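Local atomic coordinates of putative HAD-hydrolase YfnB (Bacillus subtilis, PDB entry 3ED5), a protein that probably works as a hydrolase of the haloacid dehalogenase superfamily, perhaps as a 5'-nucleotidase, though its substrate is not established. Residues R8-V14 against F119-T125; T179-D184 against L198-M203; A108-S113 against S139-F145. All blocks are in the same frame, centred on the assembly; numbering follows the deposited sequence. Where two conformers were deposited one is given.

In the fold
The three contacts illustrate how a Rossmann-like sheet is built and covered. Interactions 1 and 2 occupy the same parallel sheet, their centres about 9 Å apart, because strands 9-12 and 179-183 are neighbours: Leu-11 N lies 2.8 Å from Leu-180 O. Both end at the presumed catalytic edge, where the side chain of Asp-184 comes within about 3 Å of that of Asp-13, the nucleophile by similarity. Interaction 3 covers one face of interaction 1, Ile-123 CD1 lying 3.5 Å from Phe-145 CE1; its Phe-145 side chain stays about 9 Å from that of Asp-13, and it does not touch interaction 2. Formic acid, probably from the crystallisation liquor, is bound about 3 Å from the Asp-13 side chain.

Interaction 1. Residues R8-V14 against F119-T125; sequences RTLLFDV and FDLYIVT
From Arg-8 with Phe-119 to Phe-12 with Ile-123 the two chains run parallel, at 29° between the axes of their short strands, and five backbone hydrogen bonds join them, from Asp-120 N to Arg-8 O through to Val-124 N to Phe-12 O. The last differs in geometry, its N-H reaching the Phe-12 carbonyl from 42° above the carbonyl plane. Side chains alternate between two faces. On one, Leu-10 and Leu-121 run alongside each other in the same direction, with Leu-10 CD1 3.7 Å from Leu-121 CD2. Leu-10 CG stands beside its own backbone N (chi1 -49°), which turns CD1 also onto the Phe-119 ring in an off-centre CH-pi contact, 4.2 Å from the ring centroid. Ile-112 and Leu-115 of helix 108-116 pack on Phe-12 on this face. Beyond the end of strand 9-12, Val-14 CG2 meets Ile-123 CG2 at 3.5 Å, tighter than usual for two methyls, the two branches set nearly perpendicular. The other face carries Thr-9, Leu-11 and Tyr-122. Thr-9 CG2 approaches Tyr-122 CE2 (3.7 Å) while Leu-11 CD2 touches Tyr-122 CB (3.8 Å), so that Leu-11 packs at the root of the side chain and Thr-9 farther out, along the CD2-CE2 side; at its far end the phenol hydroxyl bonds to Lys-146. A water bridges Thr-9 OG1, at 2.7 Å, and Asp-120 OD2, at 2.9 Å. Past the last strand bond, Asp-13 turns its carboxylate to Thr-17 and Lys-158, and Lys-158 also bonds to Val-124 O, tying both chain ends to one amine. These are two adjacent parallel strands of the Rossmann-like HAD sheet, with the DVDDT motif, and in it the nucleophile assigned by similarity, emerging at the C-terminal end of strand 9-12.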
loop_
_atom_site.group_PDB
_atom_site.type_symbol
_atom_site.label_atom_id
_atom_site.label_comp_id
_atom_site.label_asym_id
_atom_site.label_seq_id
_atom_site.Cartn_x
_atom_site.Cartn_y
_atom_site.Cartn_z
ATOM N N ARG A 8 -7.416 -12.997 15.373
ATOM C CA ARG A 8 -8.822 -12.795 15.031
ATOM C C ARG A 8 -9.015 -11.718 13.975
ATOM O O ARG A 8 -9.993 -11.764 13.228
ATOM C CB ARG A 8 -9.609 -12.421 16.278
ATOM C CG ARG A 8 -9.733 -13.601 17.240
ATOM C CD ARG A 8 -10.841 -13.382 18.255
ATOM N NE ARG A 8 -10.508 -12.325 19.213
ATOM C CZ ARG A 8 -9.866 -12.534 20.359
ATOM N NH1 ARG A 8 -9.463 -13.762 20.685
ATOM N NH2 ARG A 8 -9.633 -11.517 21.178
ATOM N N THR A 9 -8.076 -10.773 13.925
ATOM C CA THR A 9 -8.234 -9.543 13.168
ATOM C C THR A 9 -7.008 -9.404 12.280
ATOM O O THR A 9 -5.885 -9.389 12.803
ATOM C CB THR A 9 -8.283 -8.361 14.137
ATOM O OG1 THR A 9 -9.325 -8.593 15.103
ATOM C CG2 THR A 9 -8.552 -7.031 13.388
ATOM N N LEU A 10 -7.223 -9.273 10.965
ATOM C CA LEU A 10 -6.104 -9.101 10.009
ATOM C C LEU A 10 -6.216 -7.726 9.360
ATOM O O LEU A 10 -7.289 -7.373 8.841
ATOM C CB LEU A 10 -6.094 -10.201 8.916
ATOM C CG LEU A 10 -6.216 -11.624 9.508
ATOM C CD1 LEU A 10 -6.309 -12.661 8.381
ATOM C CD2 LEU A 10 -5.050 -11.945 10.460
ATOM N N LEU A 11 -5.132 -6.952 9.420
ATOM C CA LEU A 11 -5.082 -5.652 8.784
ATOM C C LEU A 11 -4.181 -5.766 7.547
ATOM O O LEU A 11 -3.005 -6.111 7.662
ATOM C CB LEU A 11 -4.495 -4.600 9.735
ATOM C CG LEU A 11 -5.046 -4.570 11.188
ATOM C CD1 LEU A 11 -4.362 -3.435 11.961
ATOM C CD2 LEU A 11 -6.565 -4.379 11.235
ATOM N N PHE A 12 -4.757 -5.490 6.388
ATOM C CA PHE A 12 -3.996 -5.638 5.148
ATOM C C PHE A 12 -3.715 -4.272 4.550
ATOM O O PHE A 12 -4.608 -3.456 4.364
ATOM C CB PHE A 12 -4.813 -6.432 4.107
ATOM C CG PHE A 12 -4.735 -7.915 4.259
ATOM C CD1 PHE A 12 -3.744 -8.663 3.627
ATOM C CD2 PHE A 12 -5.694 -8.586 5.034
ATOM C CE1 PHE A 12 -3.679 -10.074 3.805
ATOM C CE2 PHE A 12 -5.655 -9.989 5.187
ATOM C CZ PHE A 12 -4.656 -10.724 4.583
ATOM N N ASP A 13 -2.453 -4.065 4.204
ATOM C CA ASP A 13 -2.070 -3.021 3.267
ATOM C C ASP A 13 -2.635 -3.385 1.877
ATOM O O ASP A 13 -2.955 -4.545 1.608
ATOM C CB ASP A 13 -0.536 -2.932 3.250
ATOM C CG ASP A 13 -0.014 -1.978 2.190
ATOM O OD1 ASP A 13 -0.218 -0.744 2.308
ATOM O OD2 ASP A 13 0.611 -2.491 1.257
ATOM N N VAL A 14 -2.745 -2.397 0.974
ATOM C CA VAL A 14 -3.307 -2.639 -0.368
ATOM C C VAL A 14 -2.180 -2.853 -1.385
ATOM O O VAL A 14 -2.032 -3.931 -1.994
ATOM C CB VAL A 14 -4.213 -1.448 -0.836
ATOM C CG1 VAL A 14 -4.761 -1.687 -2.263
ATOM C CG2 VAL A 14 -5.449 -1.305 0.110
ATOM N N PHE A 119 -11.705 -14.930 9.747
ATOM C CA PHE A 119 -11.067 -13.786 10.390
ATOM C C PHE A 119 -11.827 -12.525 10.035
ATOM O O PHE A 119 -12.558 -12.497 9.027
ATOM C CB PHE A 119 -9.618 -13.635 9.887
ATOM C CG PHE A 119 -8.745 -14.827 10.151
ATOM C CD1 PHE A 119 -7.997 -14.916 11.332
ATOM C CD2 PHE A 119 -8.661 -15.872 9.228
ATOM C CE1 PHE A 119 -7.190 -16.028 11.581
ATOM C CE2 PHE A 119 -7.874 -17.000 9.480
ATOM C CZ PHE A 119 -7.125 -17.078 10.655
ATOM N N ASP A 120 -11.658 -11.481 10.841
ATOM C CA ASP A 120 -12.207 -10.169 10.512
ATOM C C ASP A 120 -11.139 -9.424 9.722
ATOM O O ASP A 120 -9.993 -9.274 10.186
ATOM C CB ASP A 120 -12.558 -9.403 11.782
ATOM C CG ASP A 120 -13.660 -10.067 12.568
ATOM O OD1 ASP A 120 -14.552 -10.675 11.948
ATOM O OD2 ASP A 120 -13.628 -9.964 13.812
ATOM N N LEU A 121 -11.478 -8.983 8.509
ATOM C CA LEU A 121 -10.460 -8.348 7.662
ATOM C C LEU A 121 -10.673 -6.840 7.558
ATOM O O LEU A 121 -11.800 -6.383 7.403
ATOM C CB LEU A 121 -10.497 -8.953 6.246
ATOM C CG LEU A 121 -10.550 -10.476 6.151
ATOM C CD1 LEU A 121 -10.562 -10.933 4.682
ATOM C CD2 LEU A 121 -9.403 -11.155 6.944
ATOM N N TYR A 122 -9.585 -6.080 7.621
ATOM C CA TYR A 122 -9.657 -4.638 7.460
ATOM C C TYR A 122 -8.550 -4.204 6.505
ATOM O O TYR A 122 -7.518 -4.868 6.389
ATOM C CB TYR A 122 -9.412 -3.894 8.752
ATOM C CG TYR A 122 -10.493 -4.207 9.763
ATOM C CD1 TYR A 122 -11.640 -3.410 9.830
ATOM C CD2 TYR A 122 -10.382 -5.313 10.597
ATOM C CE1 TYR A 122 -12.670 -3.702 10.748
ATOM C CE2 TYR A 122 -11.419 -5.613 11.541
ATOM C CZ TYR A 122 -12.538 -4.801 11.586
ATOM O OH TYR A 122 -13.566 -5.046 12.482
ATOM N N ILE A 123 -8.767 -3.052 5.892
ATOM C CA ILE A 123 -7.734 -2.422 5.042
ATOM C C ILE A 123 -7.089 -1.257 5.817
ATOM O O ILE A 123 -7.802 -0.491 6.468
ATOM C CB ILE A 123 -8.323 -1.857 3.727
ATOM C CG1 ILE A 123 -8.807 -2.982 2.786
ATOM C CG2 ILE A 123 -7.273 -0.931 3.017
ATOM C CD1 ILE A 123 -7.673 -3.851 2.234
ATOM N N VAL A 124 -5.750 -1.138 5.739
ATOM C CA VAL A 124 -5.018 -0.010 6.322
ATOM C C VAL A 124 -4.121 0.549 5.207
ATOM O O VAL A 124 -3.215 -0.137 4.719
ATOM C CB VAL A 124 -4.236 -0.363 7.632
ATOM C CG1 VAL A 124 -5.283 -0.642 8.787
ATOM C CG2 VAL A 124 -3.259 -1.580 7.424
ATOM N N THR A 125 -4.451 1.753 4.777
ATOM C CA THR A 125 -3.749 2.312 3.595
ATOM C C THR A 125 -3.474 3.818 3.701
ATOM O O THR A 125 -4.288 4.574 4.243
ATOM C CB THR A 125 -4.520 1.950 2.267
ATOM O OG1 THR A 125 -3.747 2.412 1.120
ATOM C CG2 THR A 125 -5.910 2.638 2.223
HETATM O O HOH W 1 -11.910 -7.884 14.852
HETATM O O HOH W 2 -1.708 0.818 0.239
#

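Interaction 2. Residues T179-D184 against L198-M203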
loop_
_atom_site.group_PDB
_atom_site.type_symbol
_atom_site.label_atom_id
_atom_site.label_comp_id
_atom_site.label_asym_id
_atom_site.label_seq_id
_atom_site.Cartn_x
_atom_site.Cartn_y
_atom_site.Cartn_z
ATOM N N THR A 179 -4.226 -9.535 16.728
ATOM C CA THR A 179 -4.231 -8.810 15.479
ATOM C C THR A 179 -2.896 -8.945 14.741
ATOM O O THR A 179 -1.827 -8.857 15.353
ATOM C CB THR A 179 -4.518 -7.313 15.737
ATOM O OG1 THR A 179 -5.764 -7.179 16.411
ATOM C CG2 THR A 179 -4.544 -6.487 14.408
ATOM N N LEU A 180 -2.968 -9.114 13.418
ATOM C CA LEU A 180 -1.781 -9.195 12.577
ATOM C C LEU A 180 -1.892 -8.127 11.498
ATOM O O LEU A 180 -2.960 -8.007 10.854
ATOM C CB LEU A 180 -1.715 -10.588 11.910
ATOM C CG LEU A 180 -0.490 -10.799 10.971
ATOM C CD1 LEU A 180 0.841 -10.813 11.749
ATOM C CD2 LEU A 180 -0.663 -12.140 10.227
ATOM N N ILE A 181 -0.803 -7.394 11.237
ATOM C CA ILE A 181 -0.784 -6.537 10.056
ATOM C C ILE A 181 0.102 -7.188 8.974
ATOM O O ILE A 181 1.200 -7.662 9.271
ATOM C CB ILE A 181 -0.332 -5.083 10.348
ATOM C CG1 ILE A 181 -0.322 -4.254 9.034
ATOM C CG2 ILE A 181 1.044 -5.039 11.063
ATOM C CD1 ILE A 181 -0.123 -2.696 9.278
ATOM N N ILE A 182 -0.401 -7.201 7.743
ATOM C CA ILE A 182 0.297 -7.811 6.602
ATOM C C ILE A 182 0.528 -6.729 5.554
ATOM O O ILE A 182 -0.420 -6.079 5.101
ATOM C CB ILE A 182 -0.593 -8.907 5.960
ATOM C CG1 ILE A 182 -1.018 -9.973 6.989
ATOM C CG2 ILE A 182 0.161 -9.585 4.764
ATOM C CD1 ILE A 182 -2.403 -9.729 7.613
ATOM N N GLY A 183 1.775 -6.522 5.177
ATOM C CA GLY A 183 2.073 -5.502 4.153
ATOM C C GLY A 183 3.477 -5.627 3.625
ATOM O O GLY A 183 4.327 -6.359 4.185
ATOM N N ASP A 184 3.731 -4.893 2.533
ATOM C CA ASP A 184 5.022 -5.000 1.846
ATOM C C ASP A 184 6.017 -3.914 2.243
ATOM O O ASP A 184 7.211 -4.019 1.911
ATOM C CB ASP A 184 4.790 -4.880 0.338
ATOM C CG ASP A 184 4.404 -3.491 -0.055
ATOM O OD1 ASP A 184 3.458 -2.938 0.541
ATOM O OD2 ASP A 184 5.043 -2.940 -0.965
ATOM N N LEU A 198 1.605 -4.474 17.390
ATOM C CA LEU A 198 1.099 -5.610 16.603
ATOM C C LEU A 198 2.187 -6.548 16.087
ATOM O O LEU A 198 3.265 -6.101 15.692
ATOM C CB LEU A 198 0.305 -5.121 15.382
ATOM C CG LEU A 198 -0.796 -4.076 15.632
ATOM C CD1 LEU A 198 -1.359 -3.678 14.321
ATOM C CD2 LEU A 198 -1.892 -4.682 16.553
ATOM N N ASP A 199 1.854 -7.838 15.998
ATOM C CA ASP A 199 2.630 -8.767 15.178
ATOM C C ASP A 199 2.533 -8.286 13.725
ATOM O O ASP A 199 1.495 -7.741 13.305
ATOM C CB ASP A 199 2.089 -10.212 15.303
ATOM C CG ASP A 199 2.429 -10.850 16.640
ATOM O OD1 ASP A 199 3.165 -10.219 17.421
ATOM O OD2 ASP A 199 1.971 -11.987 16.895
ATOM N N THR A 200 3.616 -8.477 12.975
ATOM C CA THR A 200 3.703 -8.029 11.578
ATOM C C THR A 200 4.123 -9.155 10.617
ATOM O O THR A 200 4.948 -10.021 10.964
ATOM C CB THR A 200 4.772 -6.914 11.439
ATOM O OG1 THR A 200 5.982 -7.361 12.050
ATOM C CG2 THR A 200 4.323 -5.606 12.156
ATOM N N CYS A 201 3.595 -9.091 9.392
ATOM C CA CYS A 201 3.962 -10.038 8.322
ATOM C C CYS A 201 4.403 -9.250 7.080
ATOM O O CYS A 201 3.607 -8.560 6.478
ATOM C CB CYS A 201 2.773 -10.946 8.005
ATOM S SG CYS A 201 3.183 -12.164 6.716
ATOM N N TRP A 202 5.684 -9.362 6.753
ATOM C CA TRP A 202 6.292 -8.656 5.642
ATOM C C TRP A 202 6.155 -9.473 4.357
ATOM O O TRP A 202 6.733 -10.557 4.244
ATOM C CB TRP A 202 7.778 -8.407 5.961
ATOM C CG TRP A 202 8.467 -7.531 4.937
ATOM C CD1 TRP A 202 7.880 -6.575 4.153
ATOM C CD2 TRP A 202 9.872 -7.505 4.639
ATOM N NE1 TRP A 202 8.845 -5.962 3.360
ATOM C CE2 TRP A 202 10.072 -6.502 3.654
ATOM C CE3 TRP A 202 10.982 -8.229 5.110
ATOM C CZ2 TRP A 202 11.332 -6.227 3.116
ATOM C CZ3 TRP A 202 12.246 -7.938 4.597
ATOM C CH2 TRP A 202 12.407 -6.946 3.590
HETATM N N MSE A 203 5.394 -8.918 3.407
HETATM C CA MSE A 203 5.277 -9.467 2.065
HETATM C C MSE A 203 6.524 -9.029 1.285
HETATM O O MSE A 203 6.711 -7.838 1.012
HETATM C CB MSE A 203 3.979 -8.927 1.441
HETATM C CG MSE A 203 3.761 -9.310 0.002
HETATM SE SE MSE A 203 3.616 -11.236 -0.257
HETATM C CE MSE A 203 3.149 -11.212 -2.181
HETATM O O HOH W 3 -0.173 -9.132 17.408
HETATM O O HOH W 4 8.488 -6.030 -0.057
#
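Trp-202 and Asp-184 meet through a side chain-to-backbone bond: the indole NE1 donates to Asp-184 O over 2.9 Å. The oxygen lies almost exactly in the indole plane, yet the donor stands 59° out of the carbonyl plane, away from a lone-pair direction. CG of Trp-202 is anti to its backbone N (chi1 -173°), which swings the pyrrole edge past Gly-183 O toward this carbonyl. A water donates to the same Asp-184 O and to Met-203 O, so the oxygen has two donors. Replacing Trp-202 by a leucine would probably deprive Asp-184 O of its indole donor and leave the turn after Gly-183 less firmly fixed.

Earlier in the pair, Ile-181 and Thr-200 run alongside each other, their CG2 methyls 3.5 Å apart. Leu-180 folds CD1 over the backbone of Asp-199, 3.5 Å from its O, whereas Ile-182 CG1 rests on Cys-201 CB at 4.0 Å. Leu-198 CD2 obliquely reaches Thr-179 CB, 3.8 Å away. Here the strands part, and a water takes the place of a direct bond, donating to Thr-179 O and accepting from Asp-199 N; beyond it four backbone bonds link the strands. Helix 186-195 makes the beta-alpha-beta crossover, its Leu-186 and Ile-190 packing on Trp-202, while strands 9-12 and 218-220 flank the pair.

Interaction 3. Residues A108-S113 against S139-F145; sequences AFDLIS and SGLFPFF
Phe-144 packs against Ile-112, Ser-113 and Phe-109 of helix 108-116, in the loop between helix 129-138 and strand 147-150, which opens with a Schellman motif: Gly-140, with positive phi, closes helix 129-138, and a short 3-10 turn at 142-144 follows. The ring can be traced outward. CB touches Ile-112 CG2 at 3.4 Å, and CG remains 3.7 Å from that methyl, with CG beside the Phe-144 backbone N (chi1 -65°) to point the ring along the helix surface. CD2 still meets Ile-112 CG2, whereas CD1 and CE1 lie under Ser-113, whose CA sits over one ring face, 4.2 Å from the centroid, in a CH-pi contact. At the outer edge, CE2 comes 3.8 Å from Phe-109 CE1, and CZ approaches Phe-109 CZ. This is an offset edge-to-face pair, the edge of Phe-144 toward the face of Phe-109, with planes at 85°. Leu-141 CD2 fills in between Phe-109 and Ile-112. No hydrogen bond crosses the contact; apolar and aromatic packing joins helix to loop. Toward the sheet, where Phe-145 rests on Leu-121 and Ile-123, Ile-112 CD1 meets Phe-145 CZ at 4.0 Å.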
loop_
_atom_site.group_PDB
_atom_site.type_symbol
_atom_site.label_atom_id
_atom_site.label_comp_id
_atom_site.label_asym_id
_atom_site.label_seq_id
_atom_site.Cartn_x
_atom_site.Cartn_y
_atom_site.Cartn_z
ATOM N N ALA A 108 -4.231 -13.512 -4.471
ATOM C CA ALA A 108 -4.892 -12.592 -3.518
ATOM C C ALA A 108 -6.393 -12.816 -3.407
ATOM O O ALA A 108 -6.937 -12.810 -2.287
ATOM C CB ALA A 108 -4.582 -11.097 -3.839
ATOM N N PHE A 109 -7.081 -13.023 -4.529
ATOM C CA PHE A 109 -8.550 -13.154 -4.450
ATOM C C PHE A 109 -8.934 -14.411 -3.656
ATOM O O PHE A 109 -9.779 -14.350 -2.743
ATOM C CB PHE A 109 -9.220 -13.146 -5.828
ATOM C CG PHE A 109 -10.703 -13.105 -5.764
ATOM C CD1 PHE A 109 -11.369 -11.883 -5.822
ATOM C CD2 PHE A 109 -11.449 -14.285 -5.618
ATOM C CE1 PHE A 109 -12.762 -11.811 -5.753
ATOM C CE2 PHE A 109 -12.847 -14.222 -5.532
ATOM C CZ PHE A 109 -13.496 -12.976 -5.619
ATOM N N ASP A 110 -8.322 -15.539 -4.002
ATOM C CA ASP A 110 -8.648 -16.796 -3.311
ATOM C C ASP A 110 -8.276 -16.717 -1.817
ATOM O O ASP A 110 -9.045 -17.200 -0.944
ATOM C CB ASP A 110 -7.965 -17.981 -3.984
ATOM C CG ASP A 110 -8.520 -18.266 -5.375
ATOM O OD1 ASP A 110 -9.633 -17.776 -5.723
ATOM O OD2 ASP A 110 -7.829 -18.982 -6.133
ATOM N N LEU A 111 -7.119 -16.112 -1.537
ATOM C CA LEU A 111 -6.667 -15.943 -0.142
ATOM C C LEU A 111 -7.674 -15.120 0.649
ATOM O O LEU A 111 -8.192 -15.567 1.684
ATOM C CB LEU A 111 -5.279 -15.300 -0.050
ATOM C CG LEU A 111 -4.923 -14.989 1.422
ATOM C CD1 LEU A 111 -4.350 -16.290 2.051
ATOM C CD2 LEU A 111 -4.046 -13.815 1.631
ATOM N N ILE A 112 -7.975 -13.918 0.174
ATOM C CA ILE A 112 -8.917 -13.042 0.886
ATOM C C ILE A 112 -10.305 -13.707 1.073
ATOM O O ILE A 112 -10.902 -13.632 2.149
ATOM C CB ILE A 112 -9.002 -11.673 0.180
ATOM C CG1 ILE A 112 -7.649 -10.927 0.314
ATOM C CG2 ILE A 112 -10.185 -10.822 0.667
ATOM C CD1 ILE A 112 -7.188 -10.699 1.803
ATOM N N SER A 113 -10.808 -14.355 0.022
ATOM C CA SER A 113 -12.107 -15.047 0.098
ATOM C C SER A 113 -12.089 -16.125 1.191
ATOM O O SER A 113 -13.050 -16.260 1.983
ATOM C CB SER A 113 -12.436 -15.684 -1.250
ATOM O OG SER A 113 -13.630 -16.432 -1.139
ATOM N N SER A 139 -11.527 -4.973 -8.652
ATOM C CA SER A 139 -10.873 -6.288 -8.550
ATOM C C SER A 139 -11.760 -7.304 -7.787
ATOM O O SER A 139 -11.383 -8.471 -7.653
ATOM C CB SER A 139 -9.548 -6.142 -7.780
ATOM O OG SER A 139 -9.776 -5.657 -6.444
ATOM N N GLY A 140 -12.892 -6.838 -7.275
ATOM C CA GLY A 140 -13.809 -7.707 -6.475
ATOM C C GLY A 140 -13.415 -7.953 -5.024
ATOM O O GLY A 140 -14.071 -8.763 -4.355
ATOM N N LEU A 141 -12.350 -7.316 -4.546
ATOM C CA LEU A 141 -11.880 -7.518 -3.160
ATOM C C LEU A 141 -12.701 -6.762 -2.137
ATOM O O LEU A 141 -12.813 -7.222 -0.988
ATOM C CB LEU A 141 -10.411 -7.147 -2.979
ATOM C CG LEU A 141 -9.376 -8.001 -3.732
ATOM C CD1 LEU A 141 -8.012 -7.410 -3.477
ATOM C CD2 LEU A 141 -9.403 -9.443 -3.232
ATOM N N PHE A 142 -13.285 -5.641 -2.547
ATOM C CA PHE A 142 -13.949 -4.695 -1.622
ATOM C C PHE A 142 -14.900 -5.350 -0.578
ATOM O O PHE A 142 -14.774 -5.068 0.605
ATOM C CB PHE A 142 -14.724 -3.640 -2.429
ATOM C CG PHE A 142 -15.362 -2.580 -1.591
ATOM C CD1 PHE A 142 -14.637 -1.460 -1.215
ATOM C CD2 PHE A 142 -16.684 -2.721 -1.157
ATOM C CE1 PHE A 142 -15.220 -0.463 -0.423
ATOM C CE2 PHE A 142 -17.273 -1.732 -0.373
ATOM C CZ PHE A 142 -16.527 -0.620 0.010
ATOM N N PRO A 143 -15.842 -6.189 -1.016
ATOM C CA PRO A 143 -16.842 -6.672 -0.048
ATOM C C PRO A 143 -16.318 -7.578 1.078
ATOM O O PRO A 143 -17.056 -7.837 2.064
ATOM C CB PRO A 143 -17.829 -7.460 -0.924
ATOM C CG PRO A 143 -17.533 -7.027 -2.315
ATOM C CD PRO A 143 -16.078 -6.782 -2.346
ATOM N N PHE A 144 -15.090 -8.084 0.939
ATOM C CA PHE A 144 -14.559 -9.036 1.909
ATOM C C PHE A 144 -14.054 -8.351 3.176
ATOM O O PHE A 144 -13.734 -9.029 4.154
ATOM C CB PHE A 144 -13.414 -9.871 1.287
ATOM C CG PHE A 144 -13.854 -10.759 0.160
ATOM C CD1 PHE A 144 -14.580 -11.925 0.411
ATOM C CD2 PHE A 144 -13.531 -10.451 -1.149
ATOM C CE1 PHE A 144 -14.994 -12.770 -0.632
ATOM C CE2 PHE A 144 -13.950 -11.279 -2.210
ATOM C CZ PHE A 144 -14.677 -12.450 -1.947
ATOM N N PHE A 145 -13.950 -7.022 3.143
ATOM C CA PHE A 145 -13.413 -6.230 4.287
ATOM C C PHE A 145 -14.496 -5.566 5.103
ATOM O O PHE A 145 -15.445 -4.977 4.563
ATOM C CB PHE A 145 -12.407 -5.201 3.763
ATOM C CG PHE A 145 -11.232 -5.850 3.105
ATOM C CD1 PHE A 145 -10.135 -6.259 3.867
ATOM C CD2 PHE A 145 -11.247 -6.128 1.731
ATOM C CE1 PHE A 145 -9.037 -6.922 3.266
ATOM C CE2 PHE A 145 -10.120 -6.774 1.097
ATOM C CZ PHE A 145 -9.029 -7.179 1.869
#